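Local atomic coordinates of BIFUNCTIONAL PROTEIN Proline utilization A (PutA) (PDB entry 5UX5), a protein that probably oxidises proline to glutamate in two steps, using an FAD-dependent proline dehydrogenase and an NAD-dependent aldehyde dehydrogenase within one chain. Residues Ser677-Gly681 against Ala1032-Val1038; Thr912-Ile916 against Val1044-Arg1050; Asp945-Trp949 against Leu995-Thr999; Ser1014-Ala1018 against Glu1051-Lys1057. All coordinates share one frame; numbering follows the deposited sequence.

Contact 1: Ser677-Gly681 against Ala1032-Val1038. With NAD (nicotinamide-adenine-dinucleotide), chain F.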
# COMPACT_ATOMS: atom_id res chain seq x y z
N SER A 677 17.29 -26.78 -0.79
CA SER A 677 17.70 -28.18 -0.60
C SER A 677 19.00 -28.48 -1.33
O SER A 677 19.84 -29.24 -0.83
CB SER A 677 16.61 -29.15 -1.05
OG SER A 677 15.77 -28.58 -2.03
N LEU A 678 19.18 -27.87 -2.50
CA LEU A 678 20.41 -28.06 -3.26
C LEU A 678 21.62 -27.61 -2.45
O LEU A 678 22.55 -28.39 -2.20
CB LEU A 678 20.33 -27.28 -4.56
CG LEU A 678 21.53 -27.38 -5.48
CD1 LEU A 678 21.52 -28.71 -6.19
CD2 LEU A 678 21.49 -26.24 -6.46
N PHE A 679 21.62 -26.35 -2.00
CA PHE A 679 22.73 -25.79 -1.24
C PHE A 679 23.02 -26.65 -0.02
O PHE A 679 24.17 -27.05 0.23
CB PHE A 679 22.42 -24.36 -0.79
CG PHE A 679 22.37 -23.33 -1.91
CD1 PHE A 679 22.61 -23.67 -3.23
CD2 PHE A 679 22.07 -22.00 -1.62
CE1 PHE A 679 22.58 -22.70 -4.25
CE2 PHE A 679 22.04 -21.02 -2.62
CZ PHE A 679 22.29 -21.37 -3.94
N ARG A 680 21.98 -26.98 0.74
CA ARG A 680 22.18 -27.69 1.99
C ARG A 680 22.73 -29.08 1.74
O ARG A 680 23.58 -29.56 2.49
CB ARG A 680 20.87 -27.72 2.78
CG ARG A 680 20.29 -26.37 3.18
CD ARG A 680 18.99 -26.57 3.92
NE ARG A 680 19.17 -27.04 5.29
CZ ARG A 680 18.18 -27.42 6.10
NH1 ARG A 680 16.93 -27.41 5.68
NH2 ARG A 680 18.45 -27.79 7.34
N GLY A 681 22.29 -29.73 0.66
CA GLY A 681 22.89 -31.01 0.28
C GLY A 681 24.40 -30.97 0.22
O GLY A 681 25.06 -31.97 0.51
N ALA A 1032 16.90 -33.66 6.77
CA ALA A 1032 16.39 -32.30 6.97
C ALA A 1032 16.67 -31.42 5.77
O ALA A 1032 15.86 -30.55 5.43
CB ALA A 1032 16.98 -31.68 8.24
N ALA A 1033 17.83 -31.61 5.12
CA ALA A 1033 18.17 -30.80 3.96
C ALA A 1033 17.27 -31.13 2.78
O ALA A 1033 16.96 -30.24 1.98
CB ALA A 1033 19.63 -31.00 3.57
N LEU A 1034 16.82 -32.38 2.67
CA LEU A 1034 15.93 -32.77 1.59
C LEU A 1034 14.53 -32.21 1.77
O LEU A 1034 13.92 -31.75 0.81
CB LEU A 1034 15.87 -34.28 1.48
CG LEU A 1034 17.13 -34.92 0.90
CD1 LEU A 1034 17.12 -36.42 1.13
CD2 LEU A 1034 17.21 -34.58 -0.55
N ASN A 1035 13.99 -32.23 2.99
CA ASN A 1035 12.61 -31.81 3.19
C ASN A 1035 12.48 -30.47 3.92
O ASN A 1035 11.41 -30.17 4.46
CB ASN A 1035 11.80 -32.90 3.90
CG ASN A 1035 12.20 -33.12 5.36
OD1 ASN A 1035 12.86 -32.29 5.99
ND2 ASN A 1035 11.78 -34.26 5.90
N GLY A 1036 13.55 -29.66 3.94
CA GLY A 1036 13.49 -28.31 4.49
C GLY A 1036 13.23 -28.16 5.99
O GLY A 1036 12.74 -27.11 6.41
N SER A 1037 13.55 -29.17 6.79
CA SER A 1037 13.50 -29.06 8.24
C SER A 1037 14.79 -28.41 8.77
O SER A 1037 15.76 -28.20 8.03
CB SER A 1037 13.29 -30.43 8.87
OG SER A 1037 12.15 -31.09 8.36
N VAL A 1038 14.81 -28.10 10.06
CA VAL A 1038 15.95 -27.42 10.65
C VAL A 1038 16.36 -28.13 11.94
O VAL A 1038 15.54 -28.35 12.84
CB VAL A 1038 15.66 -25.92 10.89
CG1 VAL A 1038 14.45 -25.73 11.78
CG2 VAL A 1038 16.87 -25.23 11.48
PA NAD F . 16.90 -19.62 -7.44
O1A NAD F . 16.19 -20.24 -6.19
O2A NAD F . 17.31 -20.75 -8.44
O5B NAD F . 18.22 -18.89 -7.01
C5B NAD F . 18.24 -17.70 -6.26
C4B NAD F . 19.69 -17.28 -5.98
O4B NAD F . 20.56 -18.37 -5.69
C3B NAD F . 20.26 -16.51 -7.13
O3B NAD F . 21.19 -15.58 -6.71
C2B NAD F . 20.86 -17.64 -7.86
O2B NAD F . 21.71 -17.28 -8.90
C1B NAD F . 21.50 -18.41 -6.75
N9A NAD F . 21.84 -19.77 -7.13
C8A NAD F . 20.97 -20.77 -7.53
N7A NAD F . 21.66 -21.89 -7.81
C5A NAD F . 23.03 -21.67 -7.60
C6A NAD F . 24.19 -22.44 -7.71
N6A NAD F . 24.16 -23.82 -8.14
N1A NAD F . 25.38 -21.89 -7.41
C2A NAD F . 25.49 -20.60 -7.01
N3A NAD F . 24.38 -19.82 -6.88
C4A NAD F . 23.16 -20.32 -7.17
O3 NAD F . 15.88 -18.54 -8.04
PN NAD F . 15.57 -18.17 -9.58
O1N NAD F . 16.24 -19.07 -10.59
O2N NAD F . 16.19 -16.83 -9.85
O5D NAD F . 13.97 -18.19 -9.71
C5D NAD F . 13.30 -19.41 -9.42
C4D NAD F . 11.90 -19.31 -8.81
O4D NAD F . 11.83 -18.70 -7.54
C3D NAD F . 10.86 -18.59 -9.58
O3D NAD F . 10.52 -19.18 -10.78
C2D NAD F . 9.76 -18.75 -8.61
O2D NAD F . 9.02 -19.88 -8.92
C1D NAD F . 10.45 -18.81 -7.26

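Contact 2: Thr912-Ile916 against Val1044-Arg1050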
# COMPACT_ATOMS: atom_id res chain seq x y z
N THR A 912 25.48 -16.79 17.47
CA THR A 912 25.16 -17.81 18.45
C THR A 912 25.03 -17.16 19.81
O THR A 912 25.69 -16.16 20.08
CB THR A 912 26.23 -18.89 18.48
OG1 THR A 912 27.52 -18.27 18.50
CG2 THR A 912 26.11 -19.79 17.25
N TRP A 913 24.16 -17.72 20.65
CA TRP A 913 23.91 -17.20 21.99
C TRP A 913 24.37 -18.20 23.05
O TRP A 913 24.31 -19.42 22.86
CB TRP A 913 22.42 -16.89 22.21
CG TRP A 913 21.93 -15.72 21.41
CD1 TRP A 913 21.55 -15.72 20.10
CD2 TRP A 913 21.77 -14.37 21.87
NE1 TRP A 913 21.16 -14.46 19.71
CE2 TRP A 913 21.29 -13.61 20.77
CE3 TRP A 913 22.00 -13.72 23.09
CZ2 TRP A 913 21.04 -12.24 20.86
CZ3 TRP A 913 21.73 -12.36 23.18
CH2 TRP A 913 21.26 -11.64 22.08
N GLU A 914 24.82 -17.66 24.19
CA GLU A 914 25.23 -18.47 25.32
C GLU A 914 24.67 -17.91 26.61
O GLU A 914 24.55 -16.70 26.77
CB GLU A 914 26.76 -18.54 25.43
CG GLU A 914 27.45 -17.20 25.72
CD GLU A 914 28.97 -17.31 25.79
OE1 GLU A 914 29.49 -18.36 26.23
OE2 GLU A 914 29.67 -16.36 25.40
N ASP A 915 24.32 -18.80 27.54
CA ASP A 915 23.97 -18.33 28.88
C ASP A 915 25.16 -17.61 29.54
O ASP A 915 26.32 -17.97 29.32
CB ASP A 915 23.51 -19.51 29.75
CG ASP A 915 22.08 -19.94 29.47
OD1 ASP A 915 21.21 -19.07 29.32
OD2 ASP A 915 21.82 -21.16 29.39
N ILE A 916 24.86 -16.57 30.32
CA ILE A 916 25.85 -15.92 31.17
C ILE A 916 25.39 -15.97 32.62
O ILE A 916 24.25 -16.32 32.92
CB ILE A 916 26.15 -14.46 30.76
CG1 ILE A 916 24.93 -13.56 30.88
CG2 ILE A 916 26.78 -14.38 29.38
CD1 ILE A 916 25.20 -12.14 30.32
N VAL A 1044 21.46 -25.97 24.79
CA VAL A 1044 20.17 -25.60 25.37
C VAL A 1044 20.39 -24.45 26.34
O VAL A 1044 21.15 -24.57 27.31
CB VAL A 1044 19.52 -26.80 26.06
CG1 VAL A 1044 18.19 -26.41 26.61
CG2 VAL A 1044 19.36 -27.93 25.07
N LEU A 1045 19.70 -23.34 26.10
CA LEU A 1045 19.90 -22.14 26.91
C LEU A 1045 18.89 -22.06 28.04
O LEU A 1045 17.70 -22.34 27.86
CB LEU A 1045 19.82 -20.87 26.08
CG LEU A 1045 20.82 -20.82 24.96
CD1 LEU A 1045 20.78 -19.44 24.30
CD2 LEU A 1045 22.19 -21.18 25.43
N ALA A 1046 19.39 -21.66 29.21
CA ALA A 1046 18.49 -21.32 30.30
C ALA A 1046 17.64 -20.12 29.92
O ALA A 1046 16.46 -20.06 30.27
CB ALA A 1046 19.29 -21.06 31.57
N ASP A 1047 18.23 -19.15 29.21
CA ASP A 1047 17.55 -17.91 28.88
C ASP A 1047 16.43 -18.18 27.89
O ASP A 1047 16.68 -18.30 26.69
CB ASP A 1047 18.52 -16.88 28.30
CG ASP A 1047 17.96 -15.43 28.41
OD1 ASP A 1047 16.80 -15.26 28.82
OD2 ASP A 1047 18.69 -14.46 28.08
N GLY A 1048 15.19 -18.17 28.38
CA GLY A 1048 14.05 -18.35 27.50
C GLY A 1048 13.89 -17.26 26.46
O GLY A 1048 13.29 -17.50 25.39
N ARG A 1049 14.42 -16.05 26.73
CA ARG A 1049 14.40 -15.01 25.72
C ARG A 1049 15.01 -15.50 24.43
O ARG A 1049 14.62 -15.05 23.35
CB ARG A 1049 15.13 -13.76 26.21
CG ARG A 1049 15.03 -12.57 25.26
CD ARG A 1049 13.56 -12.28 24.92
NE ARG A 1049 13.38 -11.18 23.97
CZ ARG A 1049 13.41 -11.32 22.64
NH1 ARG A 1049 13.62 -12.50 22.09
NH2 ARG A 1049 13.24 -10.27 21.84
N ARG A 1050 15.96 -16.44 24.51
CA ARG A 1050 16.50 -17.10 23.32
C ARG A 1050 15.87 -18.46 23.06
O ARG A 1050 15.39 -18.70 21.95
CB ARG A 1050 18.01 -17.26 23.44
CG ARG A 1050 18.81 -16.00 23.61
CD ARG A 1050 18.53 -14.99 22.56
NE ARG A 1050 18.45 -15.61 21.25
CZ ARG A 1050 17.96 -14.99 20.17
NH1 ARG A 1050 17.53 -13.73 20.27
NH2 ARG A 1050 17.89 -15.64 19.01

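Contact 3: Asp945-Trp949 against Leu995-Thr999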
# COMPACT_ATOMS: atom_id res chain seq x y z
N ASP A 945 12.00 -18.00 31.46
CA ASP A 945 10.84 -18.18 30.59
C ASP A 945 9.71 -17.27 31.01
O ASP A 945 9.08 -16.60 30.18
CB ASP A 945 10.39 -19.65 30.60
CG ASP A 945 11.34 -20.57 29.81
OD1 ASP A 945 12.22 -20.06 29.08
OD2 ASP A 945 11.20 -21.81 29.91
N GLU A 946 9.43 -17.21 32.31
CA GLU A 946 8.38 -16.32 32.79
C GLU A 946 8.65 -14.87 32.39
O GLU A 946 7.76 -14.19 31.87
CB GLU A 946 8.26 -16.44 34.31
CG GLU A 946 7.16 -15.59 34.91
CD GLU A 946 5.77 -16.01 34.49
OE1 GLU A 946 4.86 -15.15 34.57
OE2 GLU A 946 5.57 -17.18 34.10
N ILE A 947 9.88 -14.39 32.61
CA ILE A 947 10.20 -12.99 32.31
C ILE A 947 10.12 -12.73 30.81
O ILE A 947 9.60 -11.69 30.37
CB ILE A 947 11.58 -12.60 32.85
CG1 ILE A 947 11.62 -12.70 34.35
CG2 ILE A 947 11.99 -11.24 32.38
CD1 ILE A 947 13.03 -12.58 34.80
N ALA A 948 10.67 -13.63 30.01
CA ALA A 948 10.57 -13.48 28.56
C ALA A 948 9.11 -13.50 28.13
O ALA A 948 8.70 -12.71 27.28
CB ALA A 948 11.37 -14.58 27.85
N TRP A 949 8.29 -14.35 28.75
CA TRP A 949 6.89 -14.39 28.36
C TRP A 949 6.20 -13.07 28.71
O TRP A 949 5.42 -12.56 27.90
CB TRP A 949 6.20 -15.58 29.03
CG TRP A 949 4.97 -16.04 28.31
CD1 TRP A 949 3.68 -15.73 28.63
CD2 TRP A 949 4.91 -16.84 27.13
NE1 TRP A 949 2.83 -16.30 27.73
CE2 TRP A 949 3.55 -16.99 26.80
CE3 TRP A 949 5.88 -17.44 26.32
CZ2 TRP A 949 3.13 -17.73 25.69
CZ3 TRP A 949 5.46 -18.19 25.21
CH2 TRP A 949 4.09 -18.32 24.91
N LEU A 995 5.41 -26.83 28.19
CA LEU A 995 4.25 -26.65 29.06
C LEU A 995 3.67 -25.25 28.90
O LEU A 995 2.46 -25.06 29.06
CB LEU A 995 4.65 -26.91 30.51
CG LEU A 995 3.60 -26.82 31.61
CD1 LEU A 995 2.47 -27.76 31.34
CD2 LEU A 995 4.24 -27.18 32.96
N ARG A 996 4.51 -24.28 28.55
CA ARG A 996 4.12 -22.88 28.47
C ARG A 996 3.57 -22.52 27.10
O ARG A 996 2.69 -21.65 27.01
CB ARG A 996 5.32 -21.99 28.83
CG ARG A 996 5.10 -20.51 28.65
CD ARG A 996 6.29 -19.68 29.09
NE ARG A 996 6.68 -19.92 30.48
CZ ARG A 996 6.19 -19.26 31.53
NH1 ARG A 996 5.28 -18.32 31.35
NH2 ARG A 996 6.61 -19.54 32.76
N THR A 997 4.09 -23.12 26.03
CA THR A 997 3.61 -22.81 24.70
C THR A 997 2.55 -23.78 24.20
O THR A 997 1.84 -23.45 23.24
CB THR A 997 4.78 -22.76 23.70
OG1 THR A 997 5.41 -24.04 23.65
CG2 THR A 997 5.76 -21.73 24.13
N GLY A 998 2.42 -24.94 24.85
CA GLY A 998 1.53 -25.98 24.38
C GLY A 998 2.12 -26.92 23.33
O GLY A 998 1.39 -27.77 22.82
N THR A 999 3.39 -26.77 22.99
CA THR A 999 4.02 -27.61 21.98
C THR A 999 4.09 -29.05 22.46
O THR A 999 4.14 -29.34 23.65
CB THR A 999 5.43 -27.10 21.70
OG1 THR A 999 5.38 -25.75 21.27
CG2 THR A 999 6.11 -27.92 20.66

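Contact 4: Ser1014-Ala1018 against Glu1051-Lys1057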
# COMPACT_ATOMS: atom_id res chain seq x y z
N SER A 1014 9.92 -29.59 9.62
CA SER A 1014 9.97 -29.80 11.05
C SER A 1014 11.13 -29.02 11.67
O SER A 1014 12.10 -28.63 11.00
CB SER A 1014 10.13 -31.29 11.35
OG SER A 1014 9.08 -32.01 10.76
N ARG A 1015 11.01 -28.80 12.97
CA ARG A 1015 12.10 -28.28 13.77
C ARG A 1015 12.58 -29.41 14.68
O ARG A 1015 11.76 -30.08 15.31
CB ARG A 1015 11.65 -27.07 14.61
CG ARG A 1015 11.44 -25.75 13.89
CD ARG A 1015 10.97 -24.69 14.86
NE ARG A 1015 10.59 -23.43 14.22
CZ ARG A 1015 10.04 -22.40 14.87
NH1 ARG A 1015 9.79 -22.48 16.16
NH2 ARG A 1015 9.73 -21.29 14.22
N ILE A 1016 13.89 -29.64 14.72
CA ILE A 1016 14.47 -30.75 15.46
C ILE A 1016 15.46 -30.16 16.45
O ILE A 1016 16.43 -29.51 16.03
CB ILE A 1016 15.14 -31.77 14.54
CG1 ILE A 1016 14.14 -32.33 13.55
CG2 ILE A 1016 15.68 -32.88 15.31
CD1 ILE A 1016 14.77 -32.73 12.24
N ARG A 1017 15.18 -30.33 17.75
CA ARG A 1017 16.06 -29.81 18.81
C ARG A 1017 17.06 -30.89 19.23
O ARG A 1017 16.67 -32.03 19.51
CB ARG A 1017 15.25 -29.35 20.02
CG ARG A 1017 16.04 -28.51 21.02
CD ARG A 1017 16.42 -27.18 20.39
NE ARG A 1017 17.06 -26.24 21.33
CZ ARG A 1017 18.37 -26.10 21.49
NH1 ARG A 1017 19.23 -26.83 20.81
NH2 ARG A 1017 18.83 -25.21 22.36
N ALA A 1018 18.33 -30.51 19.27
CA ALA A 1018 19.41 -31.41 19.68
C ALA A 1018 19.67 -31.24 21.17
O ALA A 1018 19.87 -30.12 21.65
CB ALA A 1018 20.69 -31.12 18.91
N GLU A 1051 15.81 -19.33 24.07
CA GLU A 1051 15.40 -20.72 23.82
C GLU A 1051 13.95 -20.81 23.40
O GLU A 1051 13.60 -21.66 22.57
CB GLU A 1051 15.63 -21.57 25.06
CG GLU A 1051 15.42 -23.07 24.89
CD GLU A 1051 16.36 -23.70 23.85
OE1 GLU A 1051 15.85 -24.42 22.96
OE2 GLU A 1051 17.60 -23.52 23.94
N LEU A 1052 13.07 -19.95 23.94
CA LEU A 1052 11.65 -20.06 23.60
C LEU A 1052 11.36 -19.75 22.13
O LEU A 1052 10.27 -20.09 21.64
CB LEU A 1052 10.80 -19.18 24.54
CG LEU A 1052 10.67 -19.67 26.00
CD1 LEU A 1052 10.01 -18.67 26.93
CD2 LEU A 1052 9.91 -20.97 26.09
N LEU A 1053 12.30 -19.13 21.40
CA LEU A 1053 12.03 -18.87 19.98
C LEU A 1053 11.85 -20.19 19.23
O LEU A 1053 11.07 -20.26 18.28
CB LEU A 1053 13.13 -18.00 19.35
CG LEU A 1053 13.21 -16.53 19.82
CD1 LEU A 1053 14.41 -15.78 19.31
CD2 LEU A 1053 11.99 -15.75 19.48
N HIS A 1054 12.52 -21.25 19.69
CA HIS A 1054 12.39 -22.57 19.10
C HIS A 1054 11.00 -23.15 19.27
O HIS A 1054 10.66 -24.12 18.57
CB HIS A 1054 13.43 -23.51 19.71
CG HIS A 1054 14.83 -23.02 19.56
ND1 HIS A 1054 15.75 -23.07 20.59
CD2 HIS A 1054 15.48 -22.49 18.50
CE1 HIS A 1054 16.90 -22.57 20.17
NE2 HIS A 1054 16.77 -22.22 18.90
N PHE A 1055 10.18 -22.57 20.15
CA PHE A 1055 8.85 -23.09 20.42
C PHE A 1055 7.74 -22.23 19.84
O PHE A 1055 6.56 -22.49 20.11
CB PHE A 1055 8.67 -23.27 21.92
CG PHE A 1055 9.56 -24.33 22.50
CD1 PHE A 1055 10.91 -24.09 22.70
CD2 PHE A 1055 9.05 -25.57 22.84
CE1 PHE A 1055 11.74 -25.07 23.22
CE2 PHE A 1055 9.88 -26.55 23.37
CZ PHE A 1055 11.22 -26.30 23.56
N LEU A 1056 8.09 -21.21 19.05
CA LEU A 1056 7.16 -20.17 18.60
C LEU A 1056 7.34 -19.83 17.12
O LEU A 1056 8.45 -19.84 16.57
CB LEU A 1056 7.33 -18.88 19.43
CG LEU A 1056 7.09 -19.01 20.94
CD1 LEU A 1056 7.68 -17.80 21.64
CD2 LEU A 1056 5.62 -19.15 21.27
N LYS A 1057 6.24 -19.49 16.49
CA LYS A 1057 6.23 -19.01 15.12
C LYS A 1057 5.84 -17.54 15.11
O LYS A 1057 4.74 -17.18 15.56
CB LYS A 1057 5.24 -19.83 14.28
CG LYS A 1057 5.53 -21.31 14.15
CD LYS A 1057 4.44 -21.95 13.29
CE LYS A 1057 3.09 -21.76 13.95
NZ LYS A 1057 2.01 -22.67 13.47

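Contact 1: Ser677-Gly681 against Ala1032-Val1038
Arg680 reaches across from helix 673-682 and grips the backbone carbonyl of Ser1037. Both terminal nitrogens meet this one oxygen end-on. Arg680 NH1 lies 2.7 Å and Arg680 NH2 2.8 Å from Ser1037 O, which sits in the guanidinium plane. Each bond is bent, with an N-H...O angle of 145° for NH1. A bend at chi3 (75°) turns the guanidinium toward this carbonyl. One face of the group is covered, off centre, by Ala1033 CA. This is the tight part of the contact. At the root of the same side chain, Arg680 CB packs on Ala1033 CB at 3.6 Å. One turn back, Ser677 CB rests 3.2 Å from Ala1033 O. The hydroxyl of Ser677 bonds to the carbonyls of Ser673 and Glu674 in its own helix.

The gripped carbonyl belongs to the turn that follows helix 1026-1035. Gly1036 leaves the helix with positive phi. Asn1035 OD1 then accepts from Ser1037 N, 3.3 Å away, which makes an Asx turn. Ser1037 OG also bonds to Asn1035 OD1. Strand 1038-1040 starts directly after this turn.

The contact is looser toward Gly681 and Leu1034, both exposed to solvent. Gly681 N comes no nearer than 4.1 Å to Ala1033 CB, and Leu1034 meets Ser677 through its backbone oxygen alone. Leu678 and Phe679 turn to the NAD instead. The edge of the Phe679 ring meets the adenine, with Phe679 CZ 3.5 Å from NAD C4A.

Contact 2: Thr912-Ile916 against Val1044-Arg1050
The guanidinium of Arg1050 lies flat on the indole of Trp913, with the planes only 7° apart. Arg1050 CZ is 3.6 Å from the centroid of the five-membered ring, over its face, which makes a cation-pi contact. Arg1050 CD sits over the same ring at 3.5 Å and adds a CH-pi contact. Bends at chi2 and chi3 (-54° and -43°) lay its end over the ring. Beside the stack, Leu1045 CD1 packs on Trp913 CB at 3.7 Å.

The other half of the first shell is polar. The Asp915 carboxylate turns to the backbone of the loop before helix 1048-1051. Asp915 OD1 accepts from Asp1047 N at 3.0 Å, through its syn lone pair. Asp915 OD2 accepts from Ala1046 N, although the modelled length of that bond is too short to trust. Asp1047 is itself the N-cap of the helix, and its OD1 takes the amide of Arg1049 at 3.3 Å from above the carboxylate plane. An aspartate on a strand thus holds the loop that leads into a capped helix.

A second shell fixes these groups. Trp913 NE1 donates to Ala908 O, and Phe582 meets the indole ring. Asp1047 OD2 bonds to Ser580 OG. Further out, strand 911-915 pairs antiparallel with strand 580-591 of the aldehyde dehydrogenase region. Around the loop, Arg989 of helix 984-997 donates to Leu1045 O, and Phe937 of helix 936-953 touches both Asp915 and Ala1046.

Contact 3: Asp945-Trp949 against Leu995-Thr999
Between segments 945-949 and 995-999 the nearest CA atoms, those of Asp945 and Arg996, are 8.5 Å apart. Long side chains span the gap. Arg996 does most of this work. Its CG is anti to the backbone N (chi1 174°), and the chain runs out straight before bending at chi3. On the way, Arg996 CG lies 4.0 Å from the centroid of the six-membered ring of Trp949, over its face, in a CH-pi contact. Arg996 CD follows, 3.6 Å from Trp949 CE3. The guanidinium is not stacked on the indole, as the planes are 50° apart. One of its faces lies over the backbone of Asp945 and Glu946.

Arg996 ends in a salt bridge. Arg996 NH2 and Arg996 NH1 both bond to Glu946 OE2, at 2.9 and 3.0 Å. NH2 comes on the anti side and NH1 from above the carboxylate plane. Further along the indole, Thr997 CG2 touches Trp949 CZ3 at 3.7 Å. Thr997 is the last residue of its helix, and Gly998 breaks out with positive phi.

Other residues extend the network. Arg950 forms a salt bridge with Glu946 OE1, Arg989 with Asp945 OD1, and Tyr929 a cation-pi contact with Arg996. This surface contact therefore joins two helices of the C-terminal region by charge as well as by packing. With an arginine at each oxygen, Glu946 is probably kept ionised.

Contact 4: Ser1014-Ala1018 against Glu1051-Lys1057
Glu1051 OE1 is shared by two donors that approach it differently, Arg1017 NE and His1054 ND1. Arg1017 grips the carboxylate side-on. Arg1017 NE meets Glu1051 OE1 at 2.7 Å and Arg1017 NH2 meets Glu1051 OE2 at 2.6 Å, both through syn lone pairs. The two flat groups are nearly coplanar, 12° apart. His1054 ND1 donates to Glu1051 OE1 at 2.7 Å from above the carboxylate plane. Arg1017 also donates to the carbonyls of Ile1040, Gly1042 and Pro1043, so its rotation is well fixed.

Strand 1015-1018 lies between strands 965-980 and 1038-1040, parallel to both. This is consistent with a Rossmann-like C-terminal domain. The other segment runs from the end of helix 1048-1051 through a 3-10 turn, 1052-1055, into strand 1056-1064.

Arg1015 clasps that turn where the strand begins. Its chain is extended from CG to NE, which carries the guanidinium to the carbonyls. Arg1015 NH1 and Arg1015 NH2 each lie 3.0 Å from Leu1056 O and reach it from the same face of the carbonyl plane. NH1 also makes a weak bond to His1054 O.

Contacts 2, 3 and 4 form a cluster, with centres 12 to 14 Å apart. Contact 1 stands off, its centre about 17 Å from that of contact 4 and 26 to 29 Å from the others. Contacts 1 and 2 tie the aldehyde dehydrogenase region to the C-terminal region. Contacts 3 and 4 lie within the latter, in series along the chain. Contact 3 is nested inside the loops closed by contacts 1 and 2. Strands 1015-1018 and 1038-1040 join contacts 1 and 4 through backbone bonds, and Glu1051 joins contacts 4 and 2 by a bond to Leu1045 N. The C-terminal region is thus linked, through helix 673-682, to the NAD site.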